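Local atomic coordinates of prophenoloxidase b (Marsupenaeus japonicus, PDB entry 3WKY), a protein that carries a dioxygen-bound pair of copper ions and, as a hemolymph prophenoloxidase, is the precursor of an enzyme that probably oxidises monophenols and o-diphenols. Residues A[223-228]-A[616-621]; A[216-221]-A[341-346]; A[197-202]-A[391-396]; A[119-124]-A[570-575]. All coordinates share one frame; numbering follows the deposited sequence. Where two conformers were deposited one is given.

Contact 1: A[223-228]-A[616-621]. With CUO (Cu2-o2 cluster), chain J.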
# COMPACT_ATOMS: atom_id res chain seq x y z
N TYR A 223 -20.30 -28.58 14.60
CA TYR A 223 -19.19 -28.95 13.73
C TYR A 223 -19.63 -29.88 12.61
O TYR A 223 -19.33 -29.63 11.44
CB TYR A 223 -18.07 -29.63 14.54
CG TYR A 223 -17.30 -30.64 13.74
CD1 TYR A 223 -16.44 -30.24 12.71
CD2 TYR A 223 -17.41 -32.01 14.01
CE1 TYR A 223 -15.71 -31.18 11.97
CE2 TYR A 223 -16.69 -32.94 13.27
CZ TYR A 223 -15.84 -32.53 12.26
OH TYR A 223 -15.13 -33.46 11.53
N TYR A 224 -20.32 -30.97 12.96
CA TYR A 224 -20.55 -32.05 12.01
C TYR A 224 -21.49 -31.66 10.89
O TYR A 224 -21.22 -31.96 9.73
CB TYR A 224 -21.10 -33.28 12.74
CG TYR A 224 -21.14 -34.52 11.88
CD1 TYR A 224 -19.97 -35.03 11.31
CD2 TYR A 224 -22.33 -35.20 11.66
CE1 TYR A 224 -20.00 -36.20 10.53
CE2 TYR A 224 -22.37 -36.36 10.87
CZ TYR A 224 -21.20 -36.85 10.32
OH TYR A 224 -21.23 -38.00 9.55
N MET A 225 -22.59 -30.99 11.22
CA MET A 225 -23.52 -30.62 10.17
C MET A 225 -22.83 -29.63 9.23
O MET A 225 -22.92 -29.76 8.00
CB MET A 225 -24.81 -30.02 10.75
CG MET A 225 -25.83 -29.62 9.66
SD MET A 225 -25.45 -28.02 8.84
CE MET A 225 -26.50 -26.91 9.75
N HIS A 226 -22.15 -28.63 9.79
CA HIS A 226 -21.51 -27.64 8.94
C HIS A 226 -20.36 -28.18 8.13
O HIS A 226 -20.11 -27.73 7.00
CB HIS A 226 -21.14 -26.39 9.74
CG HIS A 226 -22.33 -25.65 10.23
ND1 HIS A 226 -22.96 -25.95 11.41
CD2 HIS A 226 -23.05 -24.65 9.65
CE1 HIS A 226 -24.00 -25.15 11.57
NE2 HIS A 226 -24.08 -24.37 10.51
N HIS A 227 -19.65 -29.16 8.68
CA HIS A 227 -18.60 -29.84 7.95
C HIS A 227 -19.18 -30.49 6.71
O HIS A 227 -18.63 -30.41 5.62
CB HIS A 227 -17.93 -30.92 8.79
CG HIS A 227 -17.05 -31.82 7.97
ND1 HIS A 227 -15.85 -31.38 7.44
CD2 HIS A 227 -17.23 -33.08 7.52
CE1 HIS A 227 -15.32 -32.36 6.72
NE2 HIS A 227 -16.13 -33.40 6.76
N ASN A 228 -20.31 -31.16 6.88
CA ASN A 228 -20.97 -31.83 5.77
C ASN A 228 -21.53 -30.84 4.76
O ASN A 228 -21.48 -31.08 3.55
CB ASN A 228 -22.06 -32.76 6.32
CG ASN A 228 -21.50 -34.10 6.71
OD1 ASN A 228 -21.44 -35.00 5.88
ND2 ASN A 228 -21.06 -34.24 7.97
N SER A 616 -33.00 -36.65 11.11
CA SER A 616 -31.75 -36.60 10.34
C SER A 616 -30.54 -36.71 11.28
O SER A 616 -30.52 -36.08 12.34
CB SER A 616 -31.65 -35.31 9.53
OG SER A 616 -30.35 -35.14 8.98
N SER A 617 -29.54 -37.49 10.88
CA SER A 617 -28.32 -37.60 11.67
C SER A 617 -27.58 -36.25 11.79
O SER A 617 -26.77 -36.05 12.70
CB SER A 617 -27.39 -38.65 11.07
OG SER A 617 -27.13 -38.35 9.71
N PHE A 618 -27.86 -35.34 10.87
CA PHE A 618 -27.26 -34.00 10.94
C PHE A 618 -27.95 -33.14 12.01
O PHE A 618 -27.38 -32.16 12.49
CB PHE A 618 -27.36 -33.28 9.59
CG PHE A 618 -26.51 -33.87 8.49
CD1 PHE A 618 -25.42 -34.67 8.78
CD2 PHE A 618 -26.80 -33.60 7.16
CE1 PHE A 618 -24.63 -35.20 7.76
CE2 PHE A 618 -26.02 -34.12 6.13
CZ PHE A 618 -24.92 -34.93 6.44
N CYS A 619 -29.19 -33.50 12.36
CA CYS A 619 -30.02 -32.70 13.26
C CYS A 619 -30.08 -33.28 14.67
O CYS A 619 -30.26 -32.55 15.65
CB CYS A 619 -31.44 -32.61 12.70
SG CYS A 619 -31.57 -31.87 11.05
N GLY A 620 -29.97 -34.60 14.77
CA GLY A 620 -30.10 -35.25 16.06
C GLY A 620 -31.52 -35.22 16.58
O GLY A 620 -32.44 -34.75 15.89
N ARG A 621 -31.71 -35.73 17.80
CA ARG A 621 -33.01 -35.72 18.46
C ARG A 621 -32.91 -34.91 19.73
O ARG A 621 -32.04 -35.17 20.56
CB ARG A 621 -33.46 -37.14 18.83
CG ARG A 621 -33.70 -38.07 17.66
CD ARG A 621 -34.36 -39.37 18.11
NE ARG A 621 -35.80 -39.39 17.86
CZ ARG A 621 -36.72 -38.91 18.69
NH1 ARG A 621 -36.36 -38.35 19.84
NH2 ARG A 621 -38.01 -38.97 18.37
CU1 CUO J . -25.32 -22.57 10.47
CU2 CUO J . -22.81 -19.99 10.62
O1 CUO J . -24.25 -21.14 11.36
O2 CUO J . -24.86 -20.42 9.99

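Contact 2: A[216-221]-A[341-346]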
# COMPACT_ATOMS: atom_id res chain seq x y z
N ASP A 216 -27.41 -33.37 23.56
CA ASP A 216 -26.23 -34.19 23.74
C ASP A 216 -25.26 -33.84 22.62
O ASP A 216 -25.63 -33.92 21.44
CB ASP A 216 -26.62 -35.68 23.67
CG ASP A 216 -25.45 -36.63 23.91
OD1 ASP A 216 -24.65 -36.39 24.84
OD2 ASP A 216 -25.34 -37.64 23.19
N ARG A 217 -24.04 -33.42 22.97
CA ARG A 217 -22.97 -33.19 21.98
C ARG A 217 -23.38 -32.17 20.92
O ARG A 217 -23.10 -32.35 19.72
CB ARG A 217 -22.54 -34.53 21.36
CG ARG A 217 -21.95 -35.47 22.41
CD ARG A 217 -21.94 -36.94 21.98
NE ARG A 217 -21.05 -37.17 20.85
CZ ARG A 217 -20.86 -38.35 20.28
NH1 ARG A 217 -21.49 -39.44 20.73
NH2 ARG A 217 -20.03 -38.45 19.25
N ARG A 218 -24.04 -31.10 21.36
CA ARG A 218 -24.58 -30.10 20.43
C ARG A 218 -23.46 -29.33 19.73
O ARG A 218 -23.59 -28.95 18.56
CB ARG A 218 -25.48 -29.10 21.17
CG ARG A 218 -26.45 -28.33 20.24
CD ARG A 218 -26.96 -27.05 20.90
NE ARG A 218 -25.81 -26.20 21.21
CZ ARG A 218 -25.18 -25.45 20.32
NH1 ARG A 218 -25.63 -25.36 19.07
NH2 ARG A 218 -24.11 -24.76 20.68
N GLY A 219 -22.38 -29.07 20.45
CA GLY A 219 -21.22 -28.41 19.88
C GLY A 219 -20.57 -29.26 18.81
O GLY A 219 -20.13 -28.76 17.77
N GLU A 220 -20.51 -30.57 19.06
CA GLU A 220 -19.98 -31.47 18.06
C GLU A 220 -20.91 -31.55 16.84
O GLU A 220 -20.44 -31.64 15.69
CB GLU A 220 -19.75 -32.86 18.67
CG GLU A 220 -19.25 -33.87 17.66
CD GLU A 220 -19.00 -35.21 18.30
OE1 GLU A 220 -19.34 -35.35 19.50
OE2 GLU A 220 -18.44 -36.11 17.63
N LEU A 221 -22.22 -31.51 17.08
CA LEU A 221 -23.17 -31.55 15.98
C LEU A 221 -23.08 -30.27 15.15
O LEU A 221 -23.27 -30.32 13.93
CB LEU A 221 -24.60 -31.73 16.51
CG LEU A 221 -25.66 -32.18 15.50
CD1 LEU A 221 -25.46 -33.64 15.07
CD2 LEU A 221 -27.06 -31.98 16.08
N ALA A 341 -17.38 -23.75 22.45
CA ALA A 341 -16.57 -22.54 22.65
C ALA A 341 -16.56 -21.66 21.40
O ALA A 341 -16.51 -20.42 21.49
CB ALA A 341 -15.14 -22.92 23.05
N LEU A 342 -16.61 -22.30 20.24
CA LEU A 342 -16.48 -21.59 18.97
C LEU A 342 -17.78 -20.98 18.46
O LEU A 342 -17.77 -19.91 17.84
CB LEU A 342 -15.86 -22.51 17.91
CG LEU A 342 -15.59 -22.00 16.49
CD1 LEU A 342 -14.75 -20.72 16.53
CD2 LEU A 342 -14.89 -23.10 15.65
N GLU A 343 -18.91 -21.66 18.69
CA GLU A 343 -20.17 -21.20 18.08
C GLU A 343 -20.57 -19.73 18.38
O GLU A 343 -20.84 -18.99 17.43
CB GLU A 343 -21.35 -22.20 18.27
CG GLU A 343 -22.57 -21.79 17.44
CD GLU A 343 -23.71 -22.82 17.43
OE1 GLU A 343 -23.58 -23.88 18.10
OE2 GLU A 343 -24.75 -22.57 16.76
N ALA A 344 -20.62 -19.28 19.64
CA ALA A 344 -20.45 -20.09 20.85
C ALA A 344 -21.81 -20.45 21.44
O ALA A 344 -22.80 -19.74 21.22
CB ALA A 344 -19.62 -19.34 21.88
N GLY A 345 -21.85 -21.54 22.19
CA GLY A 345 -23.06 -21.93 22.92
C GLY A 345 -22.71 -22.03 24.39
O GLY A 345 -22.45 -21.03 25.04
N ASP A 346 -22.68 -23.25 24.90
CA ASP A 346 -22.38 -23.47 26.32
C ASP A 346 -20.87 -23.45 26.56
O ASP A 346 -20.26 -24.46 26.94
CB ASP A 346 -22.99 -24.80 26.76
CG ASP A 346 -22.76 -25.09 28.23
OD1 ASP A 346 -22.68 -24.14 29.03
OD2 ASP A 346 -22.65 -26.29 28.58

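Contact 3: A[197-202]-A[391-396]. With CUO (Cu2-o2 cluster), chain J.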
# COMPACT_ATOMS: atom_id res chain seq x y z
N SER A 197 -34.08 -23.66 4.23
CA SER A 197 -35.02 -24.08 5.27
C SER A 197 -34.41 -25.08 6.24
O SER A 197 -34.66 -25.02 7.44
CB SER A 197 -36.29 -24.66 4.65
OG SER A 197 -36.97 -23.66 3.92
N PHE A 198 -33.62 -26.01 5.71
CA PHE A 198 -32.89 -26.96 6.55
C PHE A 198 -31.99 -26.22 7.54
O PHE A 198 -31.91 -26.56 8.72
CB PHE A 198 -32.07 -27.92 5.69
CG PHE A 198 -30.98 -28.63 6.44
CD1 PHE A 198 -31.28 -29.61 7.37
CD2 PHE A 198 -29.64 -28.31 6.20
CE1 PHE A 198 -30.27 -30.27 8.06
CE2 PHE A 198 -28.62 -28.97 6.88
CZ PHE A 198 -28.93 -29.95 7.81
N HIS A 199 -31.32 -25.18 7.05
CA HIS A 199 -30.47 -24.40 7.92
C HIS A 199 -31.26 -23.74 9.08
O HIS A 199 -30.82 -23.74 10.23
CB HIS A 199 -29.74 -23.35 7.09
CG HIS A 199 -28.56 -22.76 7.78
ND1 HIS A 199 -28.51 -21.44 8.15
CD2 HIS A 199 -27.40 -23.32 8.18
CE1 HIS A 199 -27.36 -21.20 8.75
NE2 HIS A 199 -26.66 -22.32 8.76
N TRP A 200 -32.41 -23.18 8.76
CA TRP A 200 -33.33 -22.66 9.78
C TRP A 200 -33.71 -23.76 10.78
O TRP A 200 -33.59 -23.58 12.00
CB TRP A 200 -34.56 -22.09 9.06
CG TRP A 200 -35.84 -21.83 9.84
CD1 TRP A 200 -36.84 -22.74 10.12
CD2 TRP A 200 -36.32 -20.56 10.32
NE1 TRP A 200 -37.88 -22.12 10.78
CE2 TRP A 200 -37.59 -20.78 10.90
CE3 TRP A 200 -35.80 -19.26 10.31
CZ2 TRP A 200 -38.34 -19.75 11.49
CZ3 TRP A 200 -36.55 -18.23 10.89
CH2 TRP A 200 -37.80 -18.48 11.47
N HIS A 201 -34.15 -24.90 10.27
CA HIS A 201 -34.52 -26.02 11.14
C HIS A 201 -33.38 -26.47 12.03
O HIS A 201 -33.57 -26.73 13.23
CB HIS A 201 -35.07 -27.18 10.33
CG HIS A 201 -36.51 -27.00 9.97
ND1 HIS A 201 -37.54 -27.32 10.84
CD2 HIS A 201 -37.10 -26.53 8.85
CE1 HIS A 201 -38.70 -27.05 10.26
NE2 HIS A 201 -38.46 -26.57 9.06
N TRP A 202 -32.18 -26.57 11.45
CA TRP A 202 -31.05 -27.03 12.25
C TRP A 202 -30.84 -26.12 13.45
O TRP A 202 -30.65 -26.58 14.58
CB TRP A 202 -29.76 -27.17 11.42
CG TRP A 202 -28.73 -27.91 12.24
CD1 TRP A 202 -28.50 -29.27 12.25
CD2 TRP A 202 -27.87 -27.34 13.23
NE1 TRP A 202 -27.52 -29.57 13.18
CE2 TRP A 202 -27.12 -28.40 13.79
CE3 TRP A 202 -27.65 -26.04 13.70
CZ2 TRP A 202 -26.17 -28.19 14.80
CZ3 TRP A 202 -26.70 -25.83 14.69
CH2 TRP A 202 -25.97 -26.90 15.23
N PRO A 391 -22.31 -16.37 -0.96
CA PRO A 391 -21.06 -17.13 -1.09
C PRO A 391 -20.14 -16.99 0.12
O PRO A 391 -19.38 -17.93 0.43
CB PRO A 391 -20.40 -16.54 -2.36
CG PRO A 391 -21.11 -15.18 -2.56
CD PRO A 391 -22.52 -15.44 -2.10
N VAL A 392 -20.19 -15.86 0.81
CA VAL A 392 -19.32 -15.69 1.96
C VAL A 392 -19.70 -16.60 3.12
O VAL A 392 -18.88 -16.86 4.01
CB VAL A 392 -19.22 -14.21 2.43
CG1 VAL A 392 -20.36 -13.86 3.40
CG2 VAL A 392 -17.88 -13.97 3.10
N PHE A 393 -20.93 -17.11 3.13
CA PHE A 393 -21.31 -18.12 4.12
C PHE A 393 -20.30 -19.26 4.12
O PHE A 393 -19.86 -19.76 5.19
CB PHE A 393 -22.69 -18.69 3.83
CG PHE A 393 -23.11 -19.78 4.79
CD1 PHE A 393 -23.75 -19.45 5.98
CD2 PHE A 393 -22.82 -21.12 4.53
CE1 PHE A 393 -24.11 -20.45 6.89
CE2 PHE A 393 -23.17 -22.13 5.42
CZ PHE A 393 -23.82 -21.80 6.61
N PHE A 394 -19.94 -19.70 2.93
CA PHE A 394 -19.08 -20.88 2.82
C PHE A 394 -17.62 -20.54 3.05
O PHE A 394 -16.85 -21.38 3.50
CB PHE A 394 -19.34 -21.61 1.50
CG PHE A 394 -20.70 -22.24 1.45
CD1 PHE A 394 -20.89 -23.54 1.92
CD2 PHE A 394 -21.80 -21.52 0.99
CE1 PHE A 394 -22.16 -24.13 1.91
CE2 PHE A 394 -23.07 -22.09 0.98
CZ PHE A 394 -23.25 -23.40 1.43
N ARG A 395 -17.23 -19.29 2.80
CA ARG A 395 -15.89 -18.88 3.17
C ARG A 395 -15.78 -18.81 4.70
O ARG A 395 -14.76 -19.19 5.27
CB ARG A 395 -15.54 -17.53 2.52
CG ARG A 395 -15.54 -17.55 0.98
CD ARG A 395 -14.65 -16.42 0.40
NE ARG A 395 -13.28 -16.57 0.90
CZ ARG A 395 -12.39 -15.58 1.00
NH1 ARG A 395 -12.73 -14.34 0.64
NH2 ARG A 395 -11.18 -15.83 1.47
N TRP A 396 -16.82 -18.30 5.35
CA TRP A 396 -16.83 -18.22 6.80
C TRP A 396 -16.84 -19.64 7.40
O TRP A 396 -16.10 -19.94 8.33
CB TRP A 396 -18.05 -17.42 7.29
CG TRP A 396 -18.04 -17.17 8.76
CD1 TRP A 396 -18.99 -17.60 9.67
CD2 TRP A 396 -17.04 -16.47 9.53
NE1 TRP A 396 -18.64 -17.19 10.94
CE2 TRP A 396 -17.46 -16.50 10.88
CE3 TRP A 396 -15.85 -15.80 9.20
CZ2 TRP A 396 -16.70 -15.91 11.92
CZ3 TRP A 396 -15.11 -15.20 10.23
CH2 TRP A 396 -15.54 -15.25 11.57
CU1 CUO J . -25.32 -22.57 10.47
CU2 CUO J . -22.81 -19.99 10.62
O1 CUO J . -24.25 -21.14 11.36
O2 CUO J . -24.86 -20.42 9.99

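Contact 4: A[119-124]-A[570-575]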
# COMPACT_ATOMS: atom_id res chain seq x y z
N THR A 119 -40.58 -24.50 19.42
CA THR A 119 -41.54 -25.15 20.31
C THR A 119 -41.89 -26.57 19.85
O THR A 119 -42.01 -27.48 20.68
CB THR A 119 -42.80 -24.30 20.45
OG1 THR A 119 -42.47 -23.09 21.14
CG2 THR A 119 -43.89 -25.06 21.22
N TYR A 120 -42.04 -26.77 18.55
CA TYR A 120 -42.30 -28.12 18.04
C TYR A 120 -41.14 -29.08 18.30
O TYR A 120 -41.35 -30.27 18.48
CB TYR A 120 -42.62 -28.10 16.54
CG TYR A 120 -44.07 -27.81 16.20
CD1 TYR A 120 -44.60 -26.54 16.37
CD2 TYR A 120 -44.89 -28.80 15.66
CE1 TYR A 120 -45.91 -26.26 16.04
CE2 TYR A 120 -46.21 -28.53 15.31
CZ TYR A 120 -46.71 -27.25 15.51
OH TYR A 120 -48.02 -26.96 15.18
N TYR A 121 -39.91 -28.57 18.32
CA TYR A 121 -38.76 -29.41 18.64
C TYR A 121 -38.69 -29.71 20.13
O TYR A 121 -38.33 -30.81 20.53
CB TYR A 121 -37.44 -28.77 18.17
CG TYR A 121 -37.26 -28.87 16.68
CD1 TYR A 121 -36.83 -30.06 16.11
CD2 TYR A 121 -37.52 -27.79 15.85
CE1 TYR A 121 -36.68 -30.19 14.75
CE2 TYR A 121 -37.37 -27.91 14.48
CZ TYR A 121 -36.95 -29.11 13.94
OH TYR A 121 -36.80 -29.25 12.59
N GLU A 122 -39.04 -28.74 20.96
CA GLU A 122 -38.87 -28.88 22.40
C GLU A 122 -40.03 -29.60 23.07
O GLU A 122 -39.84 -30.34 24.04
CB GLU A 122 -38.64 -27.51 23.05
CG GLU A 122 -37.19 -27.06 23.05
CD GLU A 122 -36.27 -28.04 23.77
OE1 GLU A 122 -35.59 -28.82 23.09
OE2 GLU A 122 -36.25 -28.03 25.02
N ARG A 123 -41.25 -29.39 22.57
CA ARG A 123 -42.41 -30.06 23.18
C ARG A 123 -42.47 -31.52 22.73
O ARG A 123 -42.34 -31.81 21.54
CB ARG A 123 -43.72 -29.35 22.86
CG ARG A 123 -43.94 -28.04 23.63
CD ARG A 123 -45.33 -27.47 23.36
NE ARG A 123 -46.40 -28.32 23.89
CZ ARG A 123 -47.00 -28.12 25.07
NH1 ARG A 123 -46.63 -27.11 25.84
NH2 ARG A 123 -47.97 -28.94 25.48
N LYS A 124 -42.69 -32.42 23.68
CA LYS A 124 -42.75 -33.85 23.38
C LYS A 124 -44.05 -34.26 22.70
O LYS A 124 -44.10 -35.30 22.05
CB LYS A 124 -42.54 -34.67 24.65
CG LYS A 124 -41.15 -34.56 25.23
CD LYS A 124 -41.11 -35.12 26.65
CE LYS A 124 -39.75 -34.91 27.29
NZ LYS A 124 -38.70 -35.75 26.66
N SER A 570 -39.99 -33.61 5.67
CA SER A 570 -40.47 -32.57 6.56
C SER A 570 -39.58 -32.46 7.79
O SER A 570 -38.69 -33.29 8.01
CB SER A 570 -41.91 -32.87 6.99
OG SER A 570 -41.97 -34.05 7.76
N GLY A 571 -39.80 -31.43 8.59
CA GLY A 571 -39.00 -31.21 9.78
C GLY A 571 -37.58 -30.83 9.41
O GLY A 571 -37.37 -30.07 8.46
N CYS A 572 -36.61 -31.38 10.14
CA CYS A 572 -35.20 -31.09 9.91
C CYS A 572 -34.57 -32.22 9.08
O CYS A 572 -34.42 -33.34 9.56
CB CYS A 572 -34.49 -30.96 11.25
SG CYS A 572 -32.81 -30.27 11.16
N SER A 573 -34.21 -31.92 7.84
CA SER A 573 -33.72 -32.94 6.92
C SER A 573 -32.74 -32.36 5.91
O SER A 573 -33.01 -31.28 5.36
CB SER A 573 -34.90 -33.55 6.15
OG SER A 573 -34.49 -34.56 5.23
N TRP A 574 -31.64 -33.06 5.62
CA TRP A 574 -30.86 -32.68 4.45
C TRP A 574 -31.83 -32.76 3.27
O TRP A 574 -32.64 -33.67 3.22
CB TRP A 574 -29.67 -33.62 4.22
CG TRP A 574 -28.84 -33.14 3.07
CD1 TRP A 574 -28.85 -33.62 1.79
CD2 TRP A 574 -27.91 -32.04 3.08
NE1 TRP A 574 -27.97 -32.90 1.00
CE2 TRP A 574 -27.39 -31.92 1.77
CE3 TRP A 574 -27.47 -31.17 4.07
CZ2 TRP A 574 -26.44 -30.95 1.43
CZ3 TRP A 574 -26.53 -30.20 3.73
CH2 TRP A 574 -26.02 -30.10 2.42
N PRO A 575 -31.78 -31.79 2.33
CA PRO A 575 -32.76 -31.86 1.23
C PRO A 575 -32.60 -33.10 0.36
O PRO A 575 -31.50 -33.35 -0.15
CB PRO A 575 -32.45 -30.61 0.40
CG PRO A 575 -31.83 -29.67 1.38
CD PRO A 575 -31.00 -30.54 2.30

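Contact 1: A[223-228]-A[616-621]
The rings of Phe618 and Tyr224 form an offset edge-to-face pair. The edge of Phe618 points to the face of Tyr224, with planes at 71°. The nearest atoms are Phe618 CE1 and Tyr224 CE2, 4.0 Å apart. Asn228 ND2 also lies on a Tyr224 face, 3.3 Å above the centre. One face of the His226 ring carries Met225 CE, set toward the rim.

The Phe618 and Asn228 side chains cross at about a right angle, with the amide tilted against the ring. Phe618 CE1 is 3.5 Å from Asn228 CG. The amide is held at both ends. ND2 gives a nearly straight bond to Tyr224 O (2.9 Å, 176°), one turn back. Asn228 N reaches the same oxygen from the other face of its plane. OD1 accepts from Thr528 OG1 and Glu529 N. With an alanine here, Thr528 OG1 and Glu529 N are likely to lose their acceptor and a gap to open beside the Phe618 ring. Met225 CG lies 4.0 Å from Phe618 CB.

On the next residue, His226 NE2 binds the copper CU1 at 2.2 Å. The helix that carries this ligand is packed here against the Ig-like domain of the hemocyanin fold. Tyr224 OH bonds to Glu529. Met225 continues onto Phe198 and Trp202. Helix 218-239 thus touches helix 193-205 through Met225 and strand 528-534 through Tyr224 and Asn228, with the 616-621 loop packed against it.

Contact 2: A[216-221]-A[341-346]
Arg218 reaches across to Glu343 from the first turn of helix 218-239. From CB the chain heads toward the 341-346 segment. CG stands anti to the backbone N (chi1 -160°), and a bend at chi3 (60°) turns the guanidinium end-on to the carboxylate. CZ comes 3.2 Å from Glu343 OE1. Arg218 NH1 bonds to Glu343 OE1 at 2.7 Å, and Arg218 NH2 to the same Glu343 OE1 at 2.8 Å. One oxygen therefore takes both donors of a salt bridge. It lies near the guanidinium plane, while the two planar groups are turned 38° apart. NH1 meets OE1 on its syn side; NH2 comes from above the carboxylate plane. Both bonds are bent, as expected when two nitrogens share one acceptor.

The pair sits in the copper-containing domain of the hemocyanin fold, where helices carry the histidines of the type 3 copper site. The Glu343 side chain is about 6 Å from the Cu2-O2 cluster and touches His203. Its backbone O accepts from ND1 of His357, another residue of the copper pocket, so this backbone carbonyl probably helps orient that imidazole.

The guanidinium has further partners. NH1 also bonds to Asn206 O, and NH2 makes a second salt bridge to Glu340. NH2 lies 3.8 Å from Gly345 CA, where the backbone passes close by. A cis peptide joins Glu343 to Ala344. One residue before Arg218, at the N-cap position, Arg217 NE holds Glu220 OE1 at 2.8 Å.

Contact 3: A[197-202]-A[391-396]
His199 NE2 binds one copper of the cluster, CU1, at 2.2 Å, and Phe393 closes on the same imidazole from the facing helix. Phe393 CZ is 3.6 Å from His199 NE2. The rings make an offset edge-to-face pair, the edge of Phe393 toward the face of His199, with planes at 89° and centroids 5.2 Å apart. Phe393 CE1 lies 3.2 Å from O2 of the cluster, which sits near the plane of the phenyl ring. The aromatic edge thus packs against both the copper-binding imidazole and the bound dioxygen.

His203 and His226 complete the protein ligands of this copper. This is the helical type 3 site, in which helices 193-205 and 218-239 serve one copper. His357, His361 and His397 also line the cluster pocket. Phe72, in the all-alpha domain, borders the same pocket.

Behind the first shell, His199 ND1 is tied to Val384 O, which fixes the turn of the imidazole. The CG of His199 stands anti to the backbone N (chi1 -163°), which sends the ring toward the copper. Phe393 packs on Leu229. Its CD2 lies 3.6 Å above the centre of the Phe394 ring, and Phe394 in turn stacks on Tyr233 of helix 218-239.

Contact 4: A[119-124]-A[570-575]
Tyr121 points its hydroxyl at Cys572, joining the all-alpha domain to the Ig-like domain of the hemocyanin fold. The approach is end-on. OH lies 3.2 Å from Cys572 CB, while the ring carbon CZ is 4.1 Å from that CB. The beta carbon lies obliquely to the ring. OH also comes 3.6 Å from Gly571 C. It is near Cys572 N as well, but the angle is too poor for a bond.

Two torsions set this up. Tyr121 CG is anti to the carbonyl carbon (chi1 -75°), and the ring extends from the last full turn of helix 109-122 toward the loop. Cys572 SG is anti to its own N (chi1 -168°). Its CB faces the tyrosine, and the sulfur runs on to the disulfide with Cys619.

The polar partner of the hydroxyl is His201 ND1 on helix 193-205. Cys572 also packs on His201, so the three side chains touch one another in pairs. A phenylalanine in place of Tyr121 would probably leave His201 ND1 without this partner and weaken the contact with Cys572 CB. Tyr121 also touches Ser205 and Pro128.

Gly571 has a positive phi (68°), which turns the loop just before the cysteine. Beyond it the 570-575 segment runs along helix 193-205. Trp574 touches Leu195 and makes a cation-pi pair with Arg232, while Pro575 CD sits 3.4 Å above the Trp574 ring plane. Ser573 OG donates to Trp574 O at 2.9 Å, from above the carbonyl plane.

Overall arrangement
Contacts 1 and 3 share the copper site: each supplies a histidine to CU1, and their centres are 12 Å apart. They are also joined by a probable hydrogen bond between Phe618 O and Trp202 NE1 (2.7 Å). The disulfide of Cys619 SG and Cys572 SG (2.0 Å) couples contact 1 to contact 4. Contact 4 meets contact 3 through a probable hydrogen bond between Tyr121 OH and His201 ND1 (2.7 Å), two residues after copper ligand His199. Contact 2 shares helix 218-239 with contact 1, where Leu221 CD2 packs 3.3 Å from Cys619 O. Contacts 2 and 4 do not touch; their nearest atoms are about 8 Å apart.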